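Local structure of alpha-fucosidase GH29 (Fusarium graminearum, 4PSR) at residues A[311-316]-A[344-349]; A[317-322]-A[352-357]. The protein hydrolyses alpha-linked L-fucose from glycans, probably including the alpha-1,6-linked fucose on the reducing-end N-acetylglucosamine of glycoproteins. All blocks are in the same frame, centred on the assembly; numbering follows the deposited sequence. Where two conformers were deposited one is given.

Contact 1 (A[311-316]-A[344-349]); sequences WSYTVG and SPMANG. With FUL (beta-L-fucopyranose), chain M.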
ATOM      1  N   TRP A 311       8.378  -0.750 -12.841  1.00 12.89           N
ATOM      2  CA  TRP A 311       8.616   0.008 -11.587  1.00 12.66           C
ATOM      3  C   TRP A 311       9.868   0.896 -11.702  1.00 12.20           C
ATOM      4  O   TRP A 311      10.013   1.882 -10.974  1.00 12.26           O
ATOM      5  CB  TRP A 311       8.724  -0.915 -10.347  1.00 14.36           C
ATOM      6  CG  TRP A 311       7.493  -1.728 -10.125  1.00 14.91           C
ATOM      7  CD1 TRP A 311       7.175  -2.892 -10.751  1.00 15.90           C
ATOM      8  CD2 TRP A 311       6.406  -1.448  -9.221  1.00 15.98           C
ATOM      9  NE1 TRP A 311       5.972  -3.352 -10.312  1.00 16.43           N
ATOM     10  CE2 TRP A 311       5.473  -2.485  -9.370  1.00 17.48           C
ATOM     11  CE3 TRP A 311       6.139  -0.427  -8.297  1.00 12.09           C
ATOM     12  CZ2 TRP A 311       4.288  -2.533  -8.643  1.00 14.54           C
ATOM     13  CZ3 TRP A 311       4.968  -0.481  -7.561  1.00 11.83           C
ATOM     14  CH2 TRP A 311       4.049  -1.517  -7.750  1.00 14.19           C
ATOM     15  N   SER A 312      10.771   0.555 -12.612  1.00 10.33           N
ATOM     16  CA  SER A 312      12.034   1.277 -12.782  1.00 10.41           C
ATOM     17  C   SER A 312      12.062   1.942 -14.170  1.00 12.07           C
ATOM     18  O   SER A 312      11.431   1.486 -15.106  1.00 13.01           O
ATOM     19  CB  SER A 312      13.165   0.276 -12.604  1.00 14.37           C
ATOM     20  OG  SER A 312      14.442   0.831 -12.852  1.00 14.86           O
ATOM     21  N   TYR A 313      12.759   3.071 -14.284  1.00 10.64           N
ATOM     22  CA  TYR A 313      12.794   3.830 -15.518  1.00 11.19           C
ATOM     23  C   TYR A 313      13.313   3.012 -16.682  1.00 11.07           C
ATOM     24  O   TYR A 313      14.343   2.378 -16.582  1.00 11.50           O
ATOM     25  CB  TYR A 313      13.676   5.092 -15.348  1.00 11.70           C
ATOM     26  CG  TYR A 313      13.707   5.907 -16.610  1.00 11.37           C
ATOM     27  CD1 TYR A 313      12.700   6.832 -16.869  1.00 12.87           C
ATOM     28  CD2 TYR A 313      14.710   5.750 -17.560  1.00 12.34           C
ATOM     29  CE1 TYR A 313      12.674   7.553 -18.049  1.00 13.83           C
ATOM     30  CE2 TYR A 313      14.679   6.484 -18.741  1.00 13.99           C
ATOM     31  CZ  TYR A 313      13.646   7.380 -18.947  1.00 13.17           C
ATOM     32  OH  TYR A 313      13.587   8.126 -20.112  1.00 19.83           O
ATOM     33  N   THR A 314      12.605   3.102 -17.805  1.00 11.27           N
ATOM     34  CA  THR A 314      13.078   2.516 -19.056  1.00 12.39           C
ATOM     35  C   THR A 314      12.900   3.540 -20.170  1.00 10.54           C
ATOM     36  O   THR A 314      11.997   4.384 -20.135  1.00 11.93           O
ATOM     37  CB  THR A 314      12.291   1.218 -19.388  1.00 11.37           C
ATOM     38  OG1 THR A 314      10.892   1.507 -19.534  1.00 13.25           O
ATOM     39  CG2 THR A 314      12.467   0.168 -18.299  1.00 12.64           C
ATOM     40  N   VAL A 315      13.751   3.467 -21.191  1.00 13.76           N
ATOM     41  CA  VAL A 315      13.586   4.356 -22.330  1.00 14.56           C
ATOM     42  C   VAL A 315      12.251   4.073 -23.008  1.00 13.31           C
ATOM     43  O   VAL A 315      11.952   2.918 -23.295  1.00 15.22           O
ATOM     44  CB  VAL A 315      14.734   4.192 -23.322  1.00 14.30           C
ATOM     45  CG1 VAL A 315      14.482   5.035 -24.563  1.00 18.94           C
ATOM     46  CG2 VAL A 315      16.037   4.613 -22.671  1.00 15.41           C
ATOM     47  N   GLY A 316      11.454   5.115 -23.207  1.00 15.45           N
ATOM     48  CA  GLY A 316      10.133   4.968 -23.799  1.00 17.01           C
ATOM     49  C   GLY A 316       8.999   4.727 -22.799  1.00 16.77           C
ATOM     50  O   GLY A 316       7.859   4.522 -23.191  1.00 18.48           O
ATOM     51  N   SER A 344      10.071   6.678 -10.442  1.00 10.25           N
ATOM     52  CA  SER A 344      11.077   5.980 -11.255  1.00 11.10           C
ATOM     53  C   SER A 344      12.138   6.920 -11.822  1.00 10.17           C
ATOM     54  O   SER A 344      12.059   7.303 -12.997  1.00 11.22           O
ATOM     55  CB  SER A 344      10.389   5.264 -12.415  1.00 11.99           C
ATOM     56  OG  SER A 344       9.326   4.426 -11.974  1.00 12.75           O
ATOM     57  N   PRO A 345      13.132   7.278 -11.000  1.00 10.80           N
ATOM     58  CA  PRO A 345      14.227   8.111 -11.520  1.00 10.77           C
ATOM     59  C   PRO A 345      15.028   7.380 -12.602  1.00 10.67           C
ATOM     60  O   PRO A 345      15.173   6.149 -12.570  1.00 11.52           O
ATOM     61  CB  PRO A 345      15.095   8.370 -10.279  1.00 11.87           C
ATOM     62  CG  PRO A 345      14.206   8.047  -9.087  1.00 11.79           C
ATOM     63  CD  PRO A 345      13.287   6.955  -9.576  1.00 11.48           C
ATOM     64  N   MET A 346      15.584   8.137 -13.533  1.00 10.81           N
ATOM     65  CA  MET A 346      16.503   7.595 -14.524  1.00 13.16           C
ATOM     66  C   MET A 346      17.785   7.110 -13.882  1.00 11.68           C
ATOM     67  O   MET A 346      18.072   7.416 -12.722  1.00 11.84           O
ATOM     68  CB  MET A 346      16.821   8.656 -15.578  1.00 15.15           C
ATOM     69  CG  MET A 346      15.582   9.207 -16.211  1.00 11.48           C
ATOM     70  SD  MET A 346      15.880  10.155 -17.753  1.00 22.96           S
ATOM     71  CE  MET A 346      17.031  11.378 -17.214  1.00 31.34           C
ATOM     72  N   ALA A 347      18.547   6.293 -14.605  1.00 11.50           N
ATOM     73  CA  ALA A 347      19.766   5.733 -14.053  1.00 10.82           C
ATOM     74  C   ALA A 347      20.729   6.790 -13.506  1.00 11.95           C
ATOM     75  O   ALA A 347      21.428   6.555 -12.525  1.00 14.68           O
ATOM     76  CB  ALA A 347      20.485   4.841 -15.085  1.00 16.10           C
ATOM     77  N   ASN A 348      20.732   7.950 -14.149  1.00 11.22           N
ATOM     78  CA  ASN A 348      21.600   9.065 -13.735  1.00 13.22           C
ATOM     79  C   ASN A 348      21.090   9.834 -12.515  1.00 13.87           C
ATOM     80  O   ASN A 348      21.761  10.741 -12.040  1.00 15.14           O
ATOM     81  CB  ASN A 348      21.864  10.021 -14.908  1.00 12.92           C
ATOM     82  CG  ASN A 348      20.633  10.785 -15.351  1.00 14.96           C
ATOM     83  OD1 ASN A 348      19.539  10.631 -14.798  1.00 13.47           O
ATOM     84  ND2 ASN A 348      20.812  11.665 -16.339  1.00 19.27           N
ATOM     85  N   GLY A 349      19.895   9.511 -12.016  1.00 11.99           N
ATOM     86  CA  GLY A 349      19.348  10.138 -10.826  1.00 11.89           C
ATOM     87  C   GLY A 349      18.346  11.227 -11.086  1.00 14.09           C
ATOM     88  O   GLY A 349      17.818  11.798 -10.138  1.00 14.48           O
TER
HETATM   89  C1  FUL M 622       7.181  -7.330  -7.004  1.00 13.49           C
HETATM   90  C2  FUL M 622       8.602  -7.271  -7.525  1.00 16.14           C
HETATM   91  O2  FUL M 622       9.000  -8.494  -8.165  1.00 13.61           O
HETATM   92  C3  FUL M 622       8.639  -6.125  -8.500  1.00 13.34           C
HETATM   93  O3  FUL M 622       9.922  -6.062  -9.084  1.00 12.57           O
HETATM   94  C4  FUL M 622       8.315  -4.869  -7.733  1.00 13.81           C
HETATM   95  O4  FUL M 622       9.335  -4.627  -6.769  1.00 13.00           O
HETATM   96  C5  FUL M 622       6.956  -5.025  -7.062  1.00 14.89           C
HETATM   97  C6  FUL M 622       6.582  -3.837  -6.202  1.00 15.82           C
HETATM   98  O5  FUL M 622       6.886  -6.186  -6.239  1.00 13.26           O
HETATM   99  O1  FUL M 622       7.065  -8.440  -6.151  1.00 15.10           O
HETATM  100  O   HOH W   1      13.603   4.096 -11.778  1.00 12.94           O
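Y313 and M346 lie side by side and point the same way, with the thioether chain laid across one face of the phenol ring. M346 CG sits almost exactly over the centre, 3.6 Å from the ring centroid, and makes a CH-pi contact. The sulfur then runs on toward the hydroxyl end, with SD 3.8 Å from Y313 CZ, a Met-aromatic contact. The first torsion sets Y313 CG, the root of that ring, anti to the backbone N (-179°), while Y313 CB presses to 3.3 Å from P345 O. A second close point is polar and involves the buried S344: its OG donates to W311 O over 2.8 Å, from above the carbonyl plane, 60° out of it. N342 ND2 shares that carbonyl oxygen.

The looser part lies alongside, where Y313 N and P345 O are joined through one water, which accepts from the first (2.8 Å) and donates to the second (2.7 Å). Y313 and M346 both remain partly exposed.

The anchored carbonyl belongs to a residue of the sugar site, for fucose C6 rests 3.5 Å above one face of the W311 indole, offset toward the rim. Loops following the seventh and eighth strands of a TIM barrel are thus fastened together beside the fucose pocket, a worked example of how this fold builds its active site from loops at the strands' C-terminal ends.

Contact 2 (A[317-322]-A[352-357]); sequences IKYYSS and PEEQIK
Y319 meets Q355 through two matching first torsions, each placing CG anti to its own carbonyl carbon and beside the backbone N (-58° for Y319), and the glutamine then stays extended beyond CG. The phenol lies against the start of helix 353-369, crossing the side chains of P352, E354 and Q355 at about a right angle. Q355 NE2 donates to Y319 OH over 3.0 Å, in a bond that is moderately bent (152° at the hydrogen) and has the acceptor slightly tilted from the amide plane. Ring and amide are turned 45° against each other, and Q355 CG comes within 3.4 Å of Y319 CE1. The other flank of the ring meets E354, whose CB lies 3.6 Å from Y319 CD2; its bent chain carries OE2 to the ring edge, in plane. P352 closes the tip, with CG 3.7 Å from Y319 OH.

A water 2.7 Å from Y319 OH also reaches E354 OE1, but only weakly. Further along the helix, a water links S322 OG to K357 NZ, and both atoms also turn to D361, K357 by a salt bridge; the serine part is less certain, since S322 has two conformers.

The amide is gripped at both ends, its OE1 taking S344 N, which should fix its flip. The nearby E354 carboxylate would, if anything, disfavour loss of the phenol proton, so the central hydrogen bond probably joins two neutral groups, formal charge being kept to the outer side of the contact.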
ATOM      1  N   ILE A 317       9.313   4.772 -21.512  1.00 14.60           N
ATOM      2  CA  ILE A 317       8.324   4.571 -20.451  1.00 13.21           C
ATOM      3  C   ILE A 317       7.098   5.471 -20.617  1.00 15.05           C
ATOM      4  O   ILE A 317       7.222   6.656 -20.983  1.00 16.21           O
ATOM      5  CB  ILE A 317       9.021   4.800 -19.081  1.00 17.66           C
ATOM      6  CG1 ILE A 317       8.088   4.507 -17.913  1.00 24.18           C
ATOM      7  CG2 ILE A 317       9.536   6.206 -18.973  1.00 20.70           C
ATOM      8  CD1 ILE A 317       8.813   4.642 -16.550  1.00 23.47           C
ATOM      9  N   LYS A 318       5.922   4.908 -20.351  1.00 14.22           N
ATOM     10  CA  LYS A 318       4.680   5.668 -20.373  1.00 15.95           C
ATOM     11  C   LYS A 318       4.152   5.803 -18.956  1.00 14.76           C
ATOM     12  O   LYS A 318       4.469   4.989 -18.087  1.00 14.24           O
ATOM     13  CB  LYS A 318       3.629   5.000 -21.257  1.00 20.49           C
ATOM     14  CG  LYS A 318       3.999   4.978 -22.738  1.00 27.88           C
ATOM     15  CD  LYS A 318       2.788   4.697 -23.627  1.00 48.37           C
ATOM     16  CE  LYS A 318       2.710   3.240 -24.046  1.00 66.80           C
ATOM     17  NZ  LYS A 318       3.791   2.879 -25.006  1.00 71.77           N
ATOM     18  N   TYR A 319       3.332   6.811 -18.722  1.00 15.11           N
ATOM     19  CA  TYR A 319       2.849   7.114 -17.377  1.00 13.88           C
ATOM     20  C   TYR A 319       1.335   7.199 -17.319  1.00 14.97           C
ATOM     21  O   TYR A 319       0.664   7.533 -18.309  1.00 16.88           O
ATOM     22  CB  TYR A 319       3.406   8.466 -16.942  1.00 17.47           C
ATOM     23  CG  TYR A 319       4.923   8.542 -16.950  1.00 14.85           C
ATOM     24  CD1 TYR A 319       5.658   7.836 -16.034  1.00 13.27           C
ATOM     25  CD2 TYR A 319       5.599   9.339 -17.839  1.00 15.76           C
ATOM     26  CE1 TYR A 319       7.023   7.890 -16.006  1.00 14.31           C
ATOM     27  CE2 TYR A 319       6.982   9.407 -17.818  1.00 16.65           C
ATOM     28  CZ  TYR A 319       7.685   8.682 -16.886  1.00 14.92           C
ATOM     29  OH  TYR A 319       9.057   8.720 -16.800  1.00 13.81           O
ATOM     30  N   TYR A 320       0.808   6.940 -16.130  1.00 12.27           N
ATOM     31  CA  TYR A 320      -0.601   7.208 -15.874  1.00 12.30           C
ATOM     32  C   TYR A 320      -0.836   8.651 -15.470  1.00 12.51           C
ATOM     33  O   TYR A 320       0.098   9.416 -15.238  1.00 13.58           O
ATOM     34  CB  TYR A 320      -1.124   6.256 -14.826  1.00 16.30           C
ATOM     35  CG  TYR A 320      -1.201   4.835 -15.335  1.00 21.15           C
ATOM     36  CD1 TYR A 320      -1.835   4.537 -16.537  1.00 19.05           C
ATOM     37  CD2 TYR A 320      -0.611   3.808 -14.638  1.00 24.95           C
ATOM     38  CE1 TYR A 320      -1.909   3.229 -17.023  1.00 22.38           C
ATOM     39  CE2 TYR A 320      -0.684   2.481 -15.104  1.00 21.39           C
ATOM     40  CZ  TYR A 320      -1.326   2.208 -16.305  1.00 20.99           C
ATOM     41  OH  TYR A 320      -1.412   0.909 -16.809  1.00 29.37           O
ATOM     42  N   SER A 321      -2.106   9.042 -15.431  1.00 13.47           N
ATOM     43  CA  SER A 321      -2.476  10.412 -15.169  1.00 12.40           C
ATOM     44  C   SER A 321      -2.566  10.737 -13.670  1.00 13.77           C
ATOM     45  O   SER A 321      -2.724   9.853 -12.820  1.00 12.83           O
ATOM     46  CB  SER A 321      -3.855  10.701 -15.776  1.00 15.66           C
ATOM     47  OG  SER A 321      -4.875   9.954 -15.129  1.00 16.90           O
ATOM     48  N   SER A 322      -2.438  12.028 -13.376  0.78 12.59           N
ATOM     49  CA  SER A 322      -2.672  12.568 -12.032  0.78 14.24           C
ATOM     50  C   SER A 322      -4.033  12.122 -11.503  0.78 13.70           C
ATOM     51  O   SER A 322      -4.155  11.706 -10.365  0.78 12.48           O
ATOM     52  CB  SER A 322      -2.572  14.097 -12.083  0.78 13.23           C
ATOM     53  OG  SER A 322      -1.296  14.476 -12.558  0.78 15.47           O
ATOM     54  N   PRO A 352      12.121  12.338 -14.099  1.00 12.41           N
ATOM     55  CA  PRO A 352      11.518  12.958 -15.290  1.00 12.25           C
ATOM     56  C   PRO A 352      10.383  13.935 -15.009  1.00 14.86           C
ATOM     57  O   PRO A 352       9.610  13.745 -14.057  1.00 13.56           O
ATOM     58  CB  PRO A 352      11.000  11.748 -16.068  1.00 13.72           C
ATOM     59  CG  PRO A 352      11.973  10.639 -15.726  1.00 15.32           C
ATOM     60  CD  PRO A 352      12.252  10.873 -14.260  1.00 12.98           C
ATOM     61  N   GLU A 353      10.289  14.998 -15.816  1.00 15.37           N
ATOM     62  CA  GLU A 353       9.295  16.035 -15.573  1.00 14.26           C
ATOM     63  C   GLU A 353       7.849  15.520 -15.554  1.00 14.00           C
ATOM     64  O   GLU A 353       7.035  16.030 -14.809  1.00 14.52           O
ATOM     65  CB  GLU A 353       9.443  17.213 -16.563  1.00 23.79           C
ATOM     66  CG  GLU A 353      10.691  18.112 -16.314  1.00 46.75           C
ATOM     67  CD  GLU A 353      10.701  18.871 -14.959  1.00 58.46           C
ATOM     68  OE1 GLU A 353       9.625  19.283 -14.449  1.00 37.16           O
ATOM     69  OE2 GLU A 353      11.817  19.072 -14.415  1.00 35.35           O
ATOM     70  N   GLU A 354       7.528  14.499 -16.326  1.00 13.44           N
ATOM     71  CA  GLU A 354       6.156  13.987 -16.316  1.00 15.00           C
ATOM     72  C   GLU A 354       5.793  13.442 -14.925  1.00 13.63           C
ATOM     73  O   GLU A 354       4.660  13.543 -14.459  1.00 14.23           O
ATOM     74  CB  GLU A 354       5.957  12.895 -17.364  1.00 18.17           C
ATOM     75  CG  GLU A 354       6.259  13.321 -18.804  1.00 29.07           C
ATOM     76  CD  GLU A 354       7.645  12.869 -19.288  1.00 49.41           C
ATOM     77  OE1 GLU A 354       8.666  13.052 -18.572  1.00 23.81           O
ATOM     78  OE2 GLU A 354       7.710  12.313 -20.405  1.00 45.45           O
ATOM     79  N   GLN A 355       6.768  12.827 -14.270  1.00 13.66           N
ATOM     80  CA  GLN A 355       6.531  12.293 -12.937  1.00 11.98           C
ATOM     81  C   GLN A 355       6.421  13.410 -11.913  1.00 11.81           C
ATOM     82  O   GLN A 355       5.590  13.353 -10.994  1.00 12.23           O
ATOM     83  CB  GLN A 355       7.647  11.323 -12.570  1.00 12.27           C
ATOM     84  CG  GLN A 355       7.631  10.052 -13.424  1.00 12.30           C
ATOM     85  CD  GLN A 355       8.686   9.073 -12.968  1.00 10.75           C
ATOM     86  OE1 GLN A 355       8.722   8.701 -11.789  1.00 12.44           O
ATOM     87  NE2 GLN A 355       9.578   8.676 -13.869  1.00 12.33           N
ATOM     88  N   ILE A 356       7.284  14.412 -12.043  1.00 11.00           N
ATOM     89  CA  ILE A 356       7.203  15.603 -11.195  1.00 12.64           C
ATOM     90  C   ILE A 356       5.803  16.227 -11.278  1.00 11.98           C
ATOM     91  O   ILE A 356       5.194  16.580 -10.259  1.00 13.46           O
ATOM     92  CB  ILE A 356       8.312  16.622 -11.560  1.00 12.25           C
ATOM     93  CG1 ILE A 356       9.687  16.006 -11.285  1.00 12.85           C
ATOM     94  CG2 ILE A 356       8.130  17.918 -10.774  1.00 15.48           C
ATOM     95  CD1 ILE A 356      10.866  16.870 -11.709  1.00 13.97           C
ATOM     96  N   LYS A 357       5.287  16.370 -12.492  1.00 12.09           N
ATOM     97  CA  LYS A 357       3.945  16.937 -12.656  1.00 13.49           C
ATOM     98  C   LYS A 357       2.859  16.116 -11.938  1.00 14.16           C
ATOM     99  O   LYS A 357       1.985  16.678 -11.282  1.00 13.77           O
ATOM    100  CB  LYS A 357       3.626  17.099 -14.139  1.00 15.48           C
ATOM    101  CG  LYS A 357       2.168  17.375 -14.480  1.00 29.50           C
ATOM    102  CD  LYS A 357       1.660  18.733 -13.997  1.00 56.43           C
ATOM    103  CE  LYS A 357       0.400  19.144 -14.768  1.00 53.64           C
ATOM    104  NZ  LYS A 357      -0.445  17.964 -15.163  1.00 32.98           N
TER
HETATM  105  O   HOH W   2      10.105  10.052 -18.904  1.00 18.82           O
HETATM  106  O   HOH W   3      -0.189  15.094 -15.218  1.00 38.77           O

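Both contacts join the same two elements, the connection from strand 300-305 to the start of helix 322-334 and the chain running from strand 337-343 into helix 353-369, so that their segments alternate along the sequence. Contact 1 lies at the loop end, close to the sugar, and relies on sulfur-ring packing and one hydroxyl-to-carbonyl hydrogen bond; contact 2, about 12 Å away between centres, lies at the helix start, where the exposed charged side chains of E354 and K357 reach its outer side. Each nevertheless has a buried part, and there they meet: S344 N is 2.8 Å from Q355 OE1, a probable hydrogen bond, while P352 CG packs 3.9 Å from both M346 CG and Y313 CE1.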